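Local coordinates for protein epidermin leader peptide processing serine protease EpiP (Staphylococcus aureus subsp. aureus, PDB 3QFH) that probably cleaves the leader peptide from the precursor of the lantibiotic epidermin, acting as a subtilisin-like serine endopeptidase, at residues 46-51 against 216-221; 141-146 against 197-202; 147-152 against 201-206; 155-160 against 210-215; 172-177 against 206-211. All blocks are in the same frame, centred on the assembly; numbering follows the deposited sequence. Where two conformers were deposited one is given.

Interaction 1: residues 46-51 against 216-221; sequences YNIPEL and VSKAIV
Lys218 carries this contact: with CG anti to the backbone N (chi1 -168°) and the rest of the chain fully extended, it runs outward from the helix over the Tyr46 ring. Its NZ stands 4.8 Å from the ring centroid, over the face, in a cation-pi contact, while CD passes 3.5 Å from Tyr46 OH. NZ also makes a weak hydrogen bond of 3.4 Å to Asn47 O, and one water accepts from both Lys218 NZ (2.9 Å) and Asn47 N. At the root of the lysine, Ile48 slides past it in the reverse direction, CD1 3.7 Å from Lys218 CB. One turn further on, Leu51 and Val221 meet tip to tip, CD2 to CG2 at 3.8 Å, and the bent Glu50 chain lies across Val221 CG1. Tyr46 OH is held by a hydrogen bond to Leu151 O, and Trp215 meets the tyrosine ring; Ala263 of helix 254-269 lies against Leu51. The edge strand 43-48 of the propeptide-like region is thus laid against helix 213-225 of the subtilase fold. With the ammonium held by a ring face, a water and one weak carbonyl bond, its charge is probably offset without an ion pair across the contact.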
# COMPACT_ATOMS: atom_id res chain seq x y z
N TYR A 46 17.73 -11.82 5.79
CA TYR A 46 16.83 -10.68 6.04
C TYR A 46 16.42 -10.78 7.50
O TYR A 46 16.31 -11.88 8.04
CB TYR A 46 15.61 -10.71 5.14
CG TYR A 46 15.08 -9.33 4.81
CD1 TYR A 46 15.76 -8.51 3.91
CD2 TYR A 46 13.89 -8.85 5.37
CE1 TYR A 46 15.30 -7.25 3.58
CE2 TYR A 46 13.41 -7.56 5.03
CZ TYR A 46 14.12 -6.78 4.14
OH TYR A 46 13.68 -5.52 3.79
N ASN A 47 16.21 -9.65 8.14
CA ASN A 47 15.87 -9.67 9.55
C ASN A 47 15.14 -8.41 9.94
O ASN A 47 15.49 -7.34 9.46
CB ASN A 47 17.14 -9.84 10.40
CG ASN A 47 16.84 -10.08 11.88
OD1 ASN A 47 15.78 -10.58 12.26
ND2 ASN A 47 17.80 -9.73 12.72
N ILE A 48 14.10 -8.56 10.77
CA ILE A 48 13.31 -7.46 11.28
C ILE A 48 13.24 -7.64 12.82
O ILE A 48 12.31 -8.26 13.33
CB ILE A 48 11.87 -7.47 10.72
CG1 ILE A 48 11.85 -7.72 9.21
CG2 ILE A 48 11.18 -6.15 11.06
CD1 ILE A 48 10.46 -7.73 8.58
N PRO A 49 14.25 -7.13 13.55
CA PRO A 49 14.31 -7.32 15.01
C PRO A 49 13.02 -6.94 15.75
O PRO A 49 12.59 -7.68 16.62
CB PRO A 49 15.49 -6.42 15.43
CG PRO A 49 16.36 -6.38 14.24
CD PRO A 49 15.43 -6.41 13.04
N GLU A 50 12.41 -5.82 15.37
CA GLU A 50 11.18 -5.34 16.02
C GLU A 50 10.01 -6.31 15.92
O GLU A 50 9.09 -6.24 16.72
CB GLU A 50 10.72 -4.00 15.40
CG GLU A 50 11.68 -2.82 15.54
CD GLU A 50 12.75 -2.74 14.46
OE1 GLU A 50 12.94 -3.71 13.68
OE2 GLU A 50 13.40 -1.66 14.39
N LEU A 51 10.00 -7.19 14.93
CA LEU A 51 8.90 -8.14 14.76
C LEU A 51 9.31 -9.57 15.07
O LEU A 51 8.50 -10.50 14.96
CB LEU A 51 8.42 -8.10 13.32
CG LEU A 51 8.06 -6.72 12.77
CD1 LEU A 51 7.47 -6.87 11.38
CD2 LEU A 51 7.11 -5.99 13.69
N VAL A 216 8.16 -5.82 2.77
CA VAL A 216 7.04 -4.91 2.99
C VAL A 216 6.86 -4.64 4.48
O VAL A 216 6.67 -3.49 4.88
CB VAL A 216 5.73 -5.47 2.43
CG1 VAL A 216 4.55 -4.52 2.78
CG2 VAL A 216 5.83 -5.67 0.88
N SER A 217 6.95 -5.70 5.29
CA SER A 217 6.81 -5.60 6.73
C SER A 217 7.90 -4.72 7.30
O SER A 217 7.63 -3.87 8.13
CB SER A 217 6.81 -6.97 7.38
OG SER A 217 5.70 -7.73 6.91
N LYS A 218 9.13 -4.91 6.85
CA LYS A 218 10.23 -4.09 7.35
C LYS A 218 10.04 -2.63 6.92
O LYS A 218 10.37 -1.71 7.66
CB LYS A 218 11.57 -4.64 6.90
CG LYS A 218 12.75 -4.01 7.61
CD LYS A 218 14.05 -4.65 7.17
CE LYS A 218 15.23 -4.10 7.95
NZ LYS A 218 16.47 -4.78 7.53
N ALA A 219 9.50 -2.42 5.72
CA ALA A 219 9.24 -1.07 5.22
C ALA A 219 8.18 -0.36 6.08
O ALA A 219 8.29 0.84 6.35
CB ALA A 219 8.82 -1.09 3.71
N ILE A 220 7.18 -1.11 6.54
CA ILE A 220 6.14 -0.54 7.40
C ILE A 220 6.76 -0.12 8.73
O ILE A 220 6.50 0.97 9.22
CB ILE A 220 5.01 -1.53 7.64
CG1 ILE A 220 4.28 -1.79 6.32
CG2 ILE A 220 4.03 -0.98 8.70
CD1 ILE A 220 3.21 -2.80 6.43
N VAL A 221 7.59 -0.98 9.30
CA VAL A 221 8.30 -0.65 10.54
C VAL A 221 9.23 0.56 10.35
O VAL A 221 9.31 1.46 11.21
CB VAL A 221 9.10 -1.88 11.05
CG1 VAL A 221 10.04 -1.49 12.17
CG2 VAL A 221 8.14 -3.00 11.53
O HOH W 1 17.23 -7.47 6.73

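Interaction 2: residues 141-146 against 197-202; sequences KNNFST and NNKFTM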
# COMPACT_ATOMS: atom_id res chain seq x y z
N LYS A 141 9.64 16.44 -7.41
CA LYS A 141 10.92 16.72 -6.78
C LYS A 141 10.84 17.59 -5.53
O LYS A 141 11.60 17.38 -4.59
CB LYS A 141 11.94 17.28 -7.78
CG LYS A 141 11.56 18.64 -8.41
CD LYS A 141 12.52 19.02 -9.55
CE LYS A 141 12.12 20.36 -10.20
NZ LYS A 141 13.09 20.77 -11.27
N ASN A 142 9.94 18.57 -5.49
CA ASN A 142 9.88 19.42 -4.31
C ASN A 142 9.34 18.70 -3.07
O ASN A 142 9.71 19.03 -1.95
CB ASN A 142 9.09 20.70 -4.58
CG ASN A 142 9.30 21.74 -3.48
OD1 ASN A 142 8.35 22.25 -2.89
ND2 ASN A 142 10.56 21.99 -3.15
N ASN A 143 8.48 17.70 -3.28
CA ASN A 143 7.87 16.97 -2.17
C ASN A 143 8.63 15.71 -1.74
O ASN A 143 8.41 15.17 -0.66
CB ASN A 143 6.39 16.69 -2.50
CG ASN A 143 5.55 17.99 -2.48
OD1 ASN A 143 5.97 19.00 -1.89
ND2 ASN A 143 4.36 17.95 -3.07
N PHE A 144 9.56 15.27 -2.59
CA PHE A 144 10.37 14.11 -2.31
C PHE A 144 11.24 14.32 -1.08
O PHE A 144 11.97 15.28 -1.01
CB PHE A 144 11.29 13.80 -3.49
CG PHE A 144 12.16 12.60 -3.27
CD1 PHE A 144 13.50 12.74 -2.98
CD2 PHE A 144 11.59 11.32 -3.27
CE1 PHE A 144 14.29 11.63 -2.75
CE2 PHE A 144 12.36 10.21 -3.02
CZ PHE A 144 13.72 10.37 -2.77
N SER A 145 11.17 13.40 -0.13
CA SER A 145 12.02 13.49 1.06
C SER A 145 13.26 12.61 0.90
O SER A 145 13.16 11.45 0.49
CB SER A 145 11.26 13.07 2.31
OG SER A 145 12.15 12.89 3.40
N THR A 146 14.42 13.15 1.26
CA THR A 146 15.66 12.39 1.21
C THR A 146 15.74 11.31 2.31
O THR A 146 16.71 10.58 2.37
CB THR A 146 16.90 13.28 1.26
OG1 THR A 146 16.89 14.05 2.47
CG2 THR A 146 16.94 14.20 0.02
N ASN A 197 1.33 20.02 -0.82
CA ASN A 197 2.35 20.68 0.01
C ASN A 197 3.00 19.75 1.04
O ASN A 197 3.87 20.16 1.77
CB ASN A 197 1.73 21.89 0.71
CG ASN A 197 1.11 22.90 -0.28
OD1 ASN A 197 1.56 23.04 -1.41
ND2 ASN A 197 0.07 23.59 0.17
N ASN A 198 2.55 18.51 1.10
CA ASN A 198 3.13 17.52 2.01
C ASN A 198 4.30 16.78 1.38
O ASN A 198 4.30 16.48 0.18
CB ASN A 198 2.08 16.48 2.46
CG ASN A 198 1.04 17.06 3.40
OD1 ASN A 198 0.10 17.72 2.96
ND2 ASN A 198 1.19 16.79 4.70
N LYS A 199 5.28 16.46 2.20
CA LYS A 199 6.42 15.68 1.74
C LYS A 199 6.01 14.22 1.78
O LYS A 199 5.19 13.81 2.64
CB LYS A 199 7.64 15.86 2.65
CG LYS A 199 8.08 17.29 2.89
CD LYS A 199 8.41 18.01 1.59
CE LYS A 199 8.81 19.46 1.87
NZ LYS A 199 9.07 20.25 0.63
N PHE A 200 6.55 13.44 0.85
CA PHE A 200 6.32 12.02 0.83
C PHE A 200 7.68 11.35 0.93
O PHE A 200 8.73 11.92 0.57
CB PHE A 200 5.54 11.56 -0.40
CG PHE A 200 6.34 11.56 -1.68
CD1 PHE A 200 6.93 10.39 -2.14
CD2 PHE A 200 6.47 12.72 -2.43
CE1 PHE A 200 7.65 10.38 -3.31
CE2 PHE A 200 7.18 12.71 -3.62
CZ PHE A 200 7.78 11.55 -4.05
N THR A 201 7.66 10.14 1.48
CA THR A 201 8.84 9.36 1.67
C THR A 201 8.58 8.05 0.99
O THR A 201 7.57 7.40 1.27
CB THR A 201 9.11 9.11 3.17
OG1 THR A 201 9.10 10.35 3.87
CG2 THR A 201 10.43 8.44 3.36
N MET A 202 9.47 7.65 0.10
CA MET A 202 9.30 6.40 -0.62
C MET A 202 10.09 5.31 0.08
O MET A 202 11.21 5.54 0.51
CB MET A 202 9.74 6.56 -2.08
CG MET A 202 9.83 5.27 -2.92
SD MET A 202 8.28 4.37 -3.10
CE MET A 202 7.20 5.58 -3.89
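Two backbone hydrogen bonds join the loop to the strand. Phe200 N donates to Asn143 O at 3.0 Å, arriving above the carbonyl plane, and Ser145 N donates to Phe200 O at 2.9 Å, nearly along the C=O axis. Together they make a single bridge between Phe144 and Phe200, reinforced by a CA-H...O contact from Lys199 CA to the same Asn143 O. A third hydrogen bond comes from a side chain: Lys199, bent at chi2 (-58°), curls back so that NZ reaches Asn142 O at 2.9 Å. This loop follows strand 126-130, and through the bridge it runs alongside strand 200-204 in the parallel sheet of the subtilisin-like fold, just ahead of the short edge strand 149-150.

The aromatic contact is an offset edge-to-face pair. Phe144, with CG anti to the backbone N, turns its edge toward the face of Phe200, with the centroids 5.9 Å apart and the planes at 70°. Phe200 CG sits in the crowded position between its own backbone N and carbonyl carbon (chi1 74°), which swings the ring against the loop backbone, CE2 lying 3.6 Å from Phe144 N. Polar packing completes the contact: Asn143 presses CG to 3.3 Å from Asn198 O, while its ND2 donates to the carbonyls of Ser186 and Pro196.

Interaction 3: residues 147-152 against 201-206; sequences DSKNLV and TMYRVF
Asn150 and Arg204 both set CG anti to the backbone N (chi1 177° and -175°), so they run side by side in the same direction, and a bend at chi3 of Arg204 lays its guanidinium against the amide with the planes 18° apart. Asn150 OD1 lies over the guanidinium face, yet it accepts from Val152 N at 2.9 Å, closing an Asx turn. Arg204 NH1 donates to Phe206 O and forms a salt bridge with Glu164. Lys149 pairs with Tyr203 and Asn150 with Arg204 in parallel register: Lys149 N donates to Met202 O, Arg204 N to Lys149 O at 2.9 Å, and Leu151 N to Arg204 O at 2.7 Å. Ser148 OG accepts from Met202 N at 2.8 Å. Leu151 CD2 lies 4.0 Å from Tyr203 CD1, at the ring edge. On the face of Lys149 and Tyr203, Asp226 forms a salt bridge with Lys149 NZ and a hydrogen bond with Tyr203 OH. Three backbone bonds and one to Ser148 OG thus fix this edge of the subtilase sheet, while the buried arginine charge is probably balanced by Glu164.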
# COMPACT_ATOMS: atom_id res chain seq x y z
N ASP A 147 14.73 11.22 3.17
CA ASP A 147 14.68 10.16 4.18
C ASP A 147 14.12 8.88 3.55
O ASP A 147 13.99 7.86 4.21
CB ASP A 147 13.82 10.60 5.37
CG ASP A 147 14.44 11.75 6.14
OD1 ASP A 147 15.68 11.91 6.07
OD2 ASP A 147 13.69 12.50 6.81
N SER A 148 13.80 8.93 2.26
CA SER A 148 13.30 7.76 1.57
C SER A 148 14.34 6.63 1.64
O SER A 148 15.54 6.89 1.58
CB SER A 148 12.98 8.12 0.12
OG SER A 148 11.88 9.01 0.06
N LYS A 149 13.89 5.39 1.81
CA LYS A 149 14.82 4.28 1.94
C LYS A 149 14.52 3.07 1.08
O LYS A 149 13.38 2.81 0.70
CB LYS A 149 14.88 3.86 3.40
CG LYS A 149 15.33 4.98 4.33
CD LYS A 149 15.29 4.56 5.78
CE LYS A 149 15.71 5.72 6.72
NZ LYS A 149 14.82 6.94 6.65
N ASN A 150 15.58 2.32 0.77
CA ASN A 150 15.48 1.09 0.00
C ASN A 150 15.48 -0.11 0.94
O ASN A 150 16.40 -0.26 1.71
CB ASN A 150 16.70 0.96 -0.91
CG ASN A 150 16.71 -0.35 -1.70
OD1 ASN A 150 15.68 -0.94 -1.97
ND2 ASN A 150 17.89 -0.78 -2.08
N LEU A 151 14.47 -0.97 0.85
CA LEU A 151 14.40 -2.19 1.68
C LEU A 151 14.75 -3.46 0.89
O LEU A 151 14.76 -4.56 1.45
CB LEU A 151 13.01 -2.33 2.35
CG LEU A 151 12.76 -1.43 3.57
CD1 LEU A 151 13.69 -1.80 4.73
CD2 LEU A 151 12.90 0.07 3.24
N VAL A 152 15.03 -3.31 -0.40
CA VAL A 152 15.40 -4.45 -1.24
C VAL A 152 16.84 -4.84 -0.85
O VAL A 152 17.74 -3.99 -0.85
CB VAL A 152 15.31 -4.12 -2.73
CG1 VAL A 152 15.72 -5.33 -3.56
CG2 VAL A 152 13.89 -3.65 -3.09
N THR A 201 7.66 10.14 1.48
CA THR A 201 8.84 9.36 1.67
C THR A 201 8.58 8.05 0.99
O THR A 201 7.57 7.40 1.27
CB THR A 201 9.11 9.11 3.17
OG1 THR A 201 9.10 10.35 3.87
CG2 THR A 201 10.43 8.44 3.36
N MET A 202 9.47 7.65 0.10
CA MET A 202 9.30 6.40 -0.62
C MET A 202 10.09 5.31 0.08
O MET A 202 11.21 5.54 0.51
CB MET A 202 9.74 6.56 -2.08
CG MET A 202 9.83 5.27 -2.92
SD MET A 202 8.28 4.37 -3.10
CE MET A 202 7.20 5.58 -3.89
N TYR A 203 9.48 4.14 0.22
CA TYR A 203 10.16 2.98 0.76
C TYR A 203 10.11 1.93 -0.33
O TYR A 203 9.06 1.36 -0.61
CB TYR A 203 9.55 2.50 2.06
CG TYR A 203 9.77 3.52 3.17
CD1 TYR A 203 10.90 3.47 3.96
CD2 TYR A 203 8.87 4.57 3.38
CE1 TYR A 203 11.12 4.41 4.97
CE2 TYR A 203 9.08 5.51 4.35
CZ TYR A 203 10.22 5.42 5.15
OH TYR A 203 10.44 6.33 6.14
N ARG A 204 11.26 1.70 -0.95
CA ARG A 204 11.34 0.77 -2.08
C ARG A 204 11.45 -0.68 -1.64
O ARG A 204 12.37 -1.05 -0.92
CB ARG A 204 12.48 1.14 -3.03
CG ARG A 204 12.50 0.25 -4.28
CD ARG A 204 13.44 0.80 -5.36
NE ARG A 204 14.85 0.65 -5.02
CZ ARG A 204 15.62 -0.38 -5.39
NH1 ARG A 204 15.13 -1.39 -6.08
NH2 ARG A 204 16.90 -0.40 -5.04
N VAL A 205 10.50 -1.48 -2.12
CA VAL A 205 10.41 -2.90 -1.83
C VAL A 205 10.38 -3.75 -3.11
O VAL A 205 10.09 -4.93 -3.05
CB VAL A 205 9.19 -3.19 -0.93
CG1 VAL A 205 9.34 -2.40 0.39
CG2 VAL A 205 7.84 -2.82 -1.63
N PHE A 206 10.67 -3.15 -4.26
CA PHE A 206 10.77 -3.88 -5.51
C PHE A 206 12.05 -3.51 -6.23
O PHE A 206 12.44 -2.34 -6.26
CB PHE A 206 9.65 -3.55 -6.49
CG PHE A 206 8.32 -4.15 -6.15
CD1 PHE A 206 7.96 -5.39 -6.66
CD2 PHE A 206 7.40 -3.44 -5.39
CE1 PHE A 206 6.71 -5.94 -6.38
CE2 PHE A 206 6.15 -3.98 -5.10
CZ PHE A 206 5.81 -5.23 -5.60

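Interaction 4: residues 155-160 against 210-215; sequences NGFRGT and KTELLW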
# COMPACT_ATOMS: atom_id res chain seq x y z
N ASN A 155 21.38 -8.30 -3.80
CA ASN A 155 21.02 -9.41 -4.70
C ASN A 155 19.55 -9.65 -4.88
O ASN A 155 19.15 -10.61 -5.53
CB ASN A 155 21.74 -10.71 -4.31
CG ASN A 155 23.22 -10.62 -4.53
OD1 ASN A 155 23.68 -10.02 -5.50
ND2 ASN A 155 23.99 -11.24 -3.64
N GLY A 156 18.73 -8.76 -4.32
CA GLY A 156 17.27 -8.80 -4.48
C GLY A 156 16.49 -10.08 -4.27
O GLY A 156 16.83 -10.90 -3.44
N PHE A 157 15.42 -10.26 -5.05
CA PHE A 157 14.52 -11.39 -4.86
C PHE A 157 15.26 -12.73 -4.96
O PHE A 157 15.85 -13.05 -5.98
CB PHE A 157 13.35 -11.31 -5.84
CG PHE A 157 12.25 -12.32 -5.59
CD1 PHE A 157 11.40 -12.19 -4.49
CD2 PHE A 157 12.02 -13.37 -6.47
CE1 PHE A 157 10.37 -13.11 -4.25
CE2 PHE A 157 10.99 -14.30 -6.25
CZ PHE A 157 10.16 -14.16 -5.14
N ARG A 158 15.23 -13.48 -3.86
CA ARG A 158 15.87 -14.79 -3.77
C ARG A 158 17.28 -14.80 -4.34
O ARG A 158 17.70 -15.79 -4.93
CB ARG A 158 15.02 -15.82 -4.51
CG ARG A 158 13.58 -15.87 -4.05
CD ARG A 158 13.43 -16.43 -2.64
NE ARG A 158 12.11 -16.12 -2.09
CZ ARG A 158 10.98 -16.75 -2.40
NH1 ARG A 158 10.96 -17.75 -3.27
NH2 ARG A 158 9.84 -16.35 -1.85
N GLY A 159 18.01 -13.70 -4.18
CA GLY A 159 19.37 -13.59 -4.70
C GLY A 159 19.52 -13.64 -6.22
O GLY A 159 20.63 -13.76 -6.72
N THR A 160 18.41 -13.53 -6.95
CA THR A 160 18.41 -13.61 -8.42
C THR A 160 18.54 -12.28 -9.18
O THR A 160 18.23 -12.24 -10.37
CB THR A 160 17.13 -14.31 -8.96
OG1 THR A 160 15.99 -13.46 -8.79
CG2 THR A 160 16.90 -15.64 -8.28
N LYS A 210 10.12 -9.66 -8.23
CA LYS A 210 9.04 -9.69 -7.25
C LYS A 210 9.48 -9.08 -5.92
O LYS A 210 10.65 -8.74 -5.72
CB LYS A 210 8.58 -11.14 -7.03
CG LYS A 210 8.00 -11.80 -8.29
CD LYS A 210 7.58 -13.24 -8.04
CE LYS A 210 6.95 -13.84 -9.29
NZ LYS A 210 6.50 -15.26 -9.11
N THR A 211 8.52 -8.93 -5.03
CA THR A 211 8.78 -8.42 -3.69
C THR A 211 8.58 -9.58 -2.72
O THR A 211 8.07 -10.64 -3.10
CB THR A 211 7.83 -7.25 -3.36
OG1 THR A 211 8.21 -6.64 -2.11
CG2 THR A 211 6.38 -7.73 -3.29
N GLU A 212 9.01 -9.40 -1.48
CA GLU A 212 8.82 -10.38 -0.42
C GLU A 212 7.94 -9.68 0.61
O GLU A 212 8.14 -8.49 0.87
CB GLU A 212 10.14 -10.75 0.26
CG GLU A 212 11.15 -11.58 -0.55
CD GLU A 212 10.89 -13.09 -0.52
OE1 GLU A 212 9.72 -13.51 -0.40
OE2 GLU A 212 11.86 -13.86 -0.63
N LEU A 213 6.98 -10.39 1.20
CA LEU A 213 6.13 -9.78 2.22
C LEU A 213 6.96 -9.33 3.42
O LEU A 213 6.61 -8.38 4.10
CB LEU A 213 4.97 -10.69 2.65
CG LEU A 213 3.84 -10.87 1.62
CD1 LEU A 213 2.78 -11.82 2.15
CD2 LEU A 213 3.21 -9.55 1.24
N LEU A 214 8.08 -10.01 3.67
CA LEU A 214 8.97 -9.61 4.73
C LEU A 214 9.60 -8.24 4.46
O LEU A 214 9.87 -7.51 5.41
CB LEU A 214 10.06 -10.64 4.97
CG LEU A 214 9.57 -11.97 5.57
CD1 LEU A 214 10.75 -12.94 5.69
CD2 LEU A 214 8.91 -11.76 6.91
N TRP A 215 9.85 -7.89 3.20
CA TRP A 215 10.44 -6.58 2.89
C TRP A 215 9.40 -5.51 3.15
O TRP A 215 9.69 -4.44 3.70
CB TRP A 215 10.94 -6.45 1.43
CG TRP A 215 11.84 -7.55 0.91
CD1 TRP A 215 12.54 -8.46 1.64
CD2 TRP A 215 12.24 -7.74 -0.45
NE1 TRP A 215 13.29 -9.26 0.81
CE2 TRP A 215 13.14 -8.83 -0.48
CE3 TRP A 215 11.92 -7.11 -1.65
CZ2 TRP A 215 13.70 -9.32 -1.66
CZ3 TRP A 215 12.47 -7.59 -2.83
CH2 TRP A 215 13.36 -8.68 -2.82
O HOH W 2 14.20 -12.71 -1.45
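Phe157 is sandwiched: Lys210 CB sits over the centre of one ring face, 3.8 Å from the centroid in a CH-pi contact, and Arg158 CG lies over the opposite face. CG of Phe157 is anti to the backbone N (chi1 -171°), which lays the ring across the Lys210-Glu212 backbone, CE1 3.6 Å from Thr211 O. Bent at chi2 (-69°), the Arg158 chain folds back over this ring and grips Glu212 side-on. Arg158 NE donates to Glu212 OE2 at 2.7 Å and NH2 to OE1 at 3.2 Å, both nearly in the guanidinium plane but above that of the carboxylate. A water links Arg158 N to Glu212 OE2, which also accepts from Gln55 NE2. The edge of Trp215 abuts the 156-157 backbone, CH2 3.4 Å from Phe157 N, and Glu212 CG packs on the indole face. Glu212 occupies the N-cap position of helix 213-225. The salt bridge ties a surface loop to the residue preceding a helix that flanks the parallel sheet of the subtilisin-like fold.

Interaction 5: residues 172-177 against 206-211; sequences NDRKGH and FGSKKT. With SO4 (sulfate ion), chain O.
Lys175 spans the two loops: CG is anti to its carbonyl carbon (chi1 -67°), and the chain beyond is extended, so that NZ arrives at Lys209 O. The hydrogen bond from Lys175 NZ to Lys209 O is very short, 2.5 Å, with the donor above the carbonyl plane. On the way CE passes 3.4 Å from Ser208 O, and NZ lies 3.6 Å from Phe206 CD1, the lysine crossing that side chain at about a right angle. Arg174 behaves differently. Bent at chi2 (69°), it sets CB 3.6 Å from Gly207 O and turns its guanidinium back, NH2 donating to Asn172 O at 2.8 Å and NH1 pairing with Asp170. A water accepts from Arg174 N and lies within hydrogen-bonding distance of Gly207 O. Asp173 OD1 accepts from Gly176 N at 2.8 Å, an Asx motif just ahead of helix 177-186; His177, probably the catalytic histidine, opens that helix. Lys209, bent at chi2 and chi3, carries its ammonium to a sulfate ion, probably from the crystallisation liquor, NZ to O3 at 2.8 Å. Across the loops, then, the Lys175 ammonium is probably stabilised by one backbone carbonyl dipole, that of Lys209, rather than by an ion pair.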
# COMPACT_ATOMS: atom_id res chain seq x y z
N ASN A 172 15.35 4.64 -6.67
CA ASN A 172 14.96 4.83 -8.07
C ASN A 172 13.93 3.76 -8.45
O ASN A 172 14.04 2.61 -8.02
CB ASN A 172 16.17 4.75 -9.01
CG ASN A 172 17.06 5.98 -8.94
OD1 ASN A 172 16.83 6.88 -8.13
ND2 ASN A 172 18.08 6.02 -9.79
N ASP A 173 12.94 4.15 -9.23
CA ASP A 173 11.88 3.25 -9.67
C ASP A 173 12.31 2.52 -10.93
O ASP A 173 12.63 3.15 -11.92
CB ASP A 173 10.65 4.11 -9.97
CG ASP A 173 9.38 3.30 -10.15
OD1 ASP A 173 9.39 2.07 -10.04
OD2 ASP A 173 8.34 3.94 -10.39
N ARG A 174 12.33 1.20 -10.88
CA ARG A 174 12.65 0.39 -12.06
C ARG A 174 11.39 0.02 -12.81
O ARG A 174 11.40 -0.06 -14.03
CB ARG A 174 13.36 -0.91 -11.69
CG ARG A 174 14.85 -0.84 -11.34
CD ARG A 174 15.13 -0.13 -10.03
NE ARG A 174 16.46 -0.42 -9.52
CZ ARG A 174 17.11 0.28 -8.59
NH1 ARG A 174 18.32 -0.10 -8.21
NH2 ARG A 174 16.57 1.37 -8.05
N LYS A 175 10.29 -0.21 -12.09
CA LYS A 175 9.04 -0.67 -12.69
C LYS A 175 8.09 0.41 -13.15
O LYS A 175 7.43 0.26 -14.17
CB LYS A 175 8.30 -1.61 -11.73
CG LYS A 175 9.01 -2.90 -11.50
CD LYS A 175 8.11 -3.89 -10.78
CE LYS A 175 8.75 -5.22 -10.70
NZ LYS A 175 7.81 -6.22 -10.15
N GLY A 176 7.98 1.49 -12.37
CA GLY A 176 7.14 2.63 -12.75
C GLY A 176 5.89 2.87 -11.90
O GLY A 176 5.34 3.96 -11.90
N HIS A 177 5.46 1.84 -11.18
CA HIS A 177 4.27 1.90 -10.37
C HIS A 177 4.36 2.93 -9.23
O HIS A 177 3.42 3.69 -9.01
CB HIS A 177 3.98 0.52 -9.78
CG HIS A 177 2.65 0.41 -9.13
ND1 HIS A 177 2.47 0.50 -7.77
CD2 HIS A 177 1.41 0.23 -9.66
CE1 HIS A 177 1.19 0.37 -7.48
NE2 HIS A 177 0.52 0.21 -8.62
N PHE A 206 10.67 -3.15 -4.26
CA PHE A 206 10.77 -3.88 -5.51
C PHE A 206 12.05 -3.51 -6.23
O PHE A 206 12.44 -2.34 -6.26
CB PHE A 206 9.65 -3.55 -6.49
CG PHE A 206 8.32 -4.15 -6.15
CD1 PHE A 206 7.96 -5.39 -6.66
CD2 PHE A 206 7.40 -3.44 -5.39
CE1 PHE A 206 6.71 -5.94 -6.38
CE2 PHE A 206 6.15 -3.98 -5.10
CZ PHE A 206 5.81 -5.23 -5.60
N GLY A 207 12.69 -4.52 -6.78
CA GLY A 207 13.82 -4.33 -7.66
C GLY A 207 13.19 -4.33 -9.04
O GLY A 207 12.36 -3.48 -9.34
N SER A 208 13.56 -5.29 -9.87
CA SER A 208 12.97 -5.44 -11.20
C SER A 208 12.08 -6.68 -11.23
O SER A 208 11.36 -6.91 -12.18
CB SER A 208 14.07 -5.59 -12.24
OG SER A 208 15.04 -4.55 -12.08
N LYS A 209 12.16 -7.49 -10.17
CA LYS A 209 11.45 -8.74 -10.07
C LYS A 209 10.28 -8.63 -9.06
O LYS A 209 9.54 -7.62 -9.05
CB LYS A 209 12.44 -9.83 -9.64
CG LYS A 209 13.62 -10.08 -10.59
CD LYS A 209 13.29 -11.07 -11.72
CE LYS A 209 12.17 -10.60 -12.64
NZ LYS A 209 12.02 -11.48 -13.88
N LYS A 210 10.12 -9.66 -8.23
CA LYS A 210 9.04 -9.69 -7.25
C LYS A 210 9.48 -9.08 -5.92
O LYS A 210 10.65 -8.74 -5.72
CB LYS A 210 8.58 -11.14 -7.03
CG LYS A 210 8.00 -11.80 -8.29
CD LYS A 210 7.58 -13.24 -8.04
CE LYS A 210 6.95 -13.84 -9.29
NZ LYS A 210 6.50 -15.26 -9.11
N THR A 211 8.52 -8.93 -5.03
CA THR A 211 8.78 -8.42 -3.69
C THR A 211 8.58 -9.58 -2.72
O THR A 211 8.07 -10.64 -3.10
CB THR A 211 7.83 -7.25 -3.36
OG1 THR A 211 8.21 -6.64 -2.11
CG2 THR A 211 6.38 -7.73 -3.29
S SO4 O . 13.13 -10.64 -17.01
O1 SO4 O . 14.39 -10.89 -17.69
O2 SO4 O . 12.50 -11.92 -16.69
O3 SO4 O . 13.40 -9.91 -15.77
O4 SO4 O . 12.25 -9.84 -17.86
O HOH W 3 11.27 -0.87 -9.02

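Overall arrangement
Strand 200-204, helix 213-225 and the loop between them thread the set together. Interactions 2 and 3 share Thr201 and Met202, their centres 13 Å apart; interactions 3 and 5 meet at Phe206, and interactions 4 and 5 at Lys210 and Thr211, with centres 11 Å apart in both cases. Interactions 1 and 4 both use helix 213-225, where Tyr46 CZ comes within 3.4 Å of Trp215 CD1. Val205 O and Thr211 OG1, 2.7 Å apart, probably hydrogen-bond between interactions 3 and 4. Interaction 5 holds His177, which with Asp130 and Ser383 forms a probable catalytic triad; Met202 of interactions 2 and 3 touches Asp130.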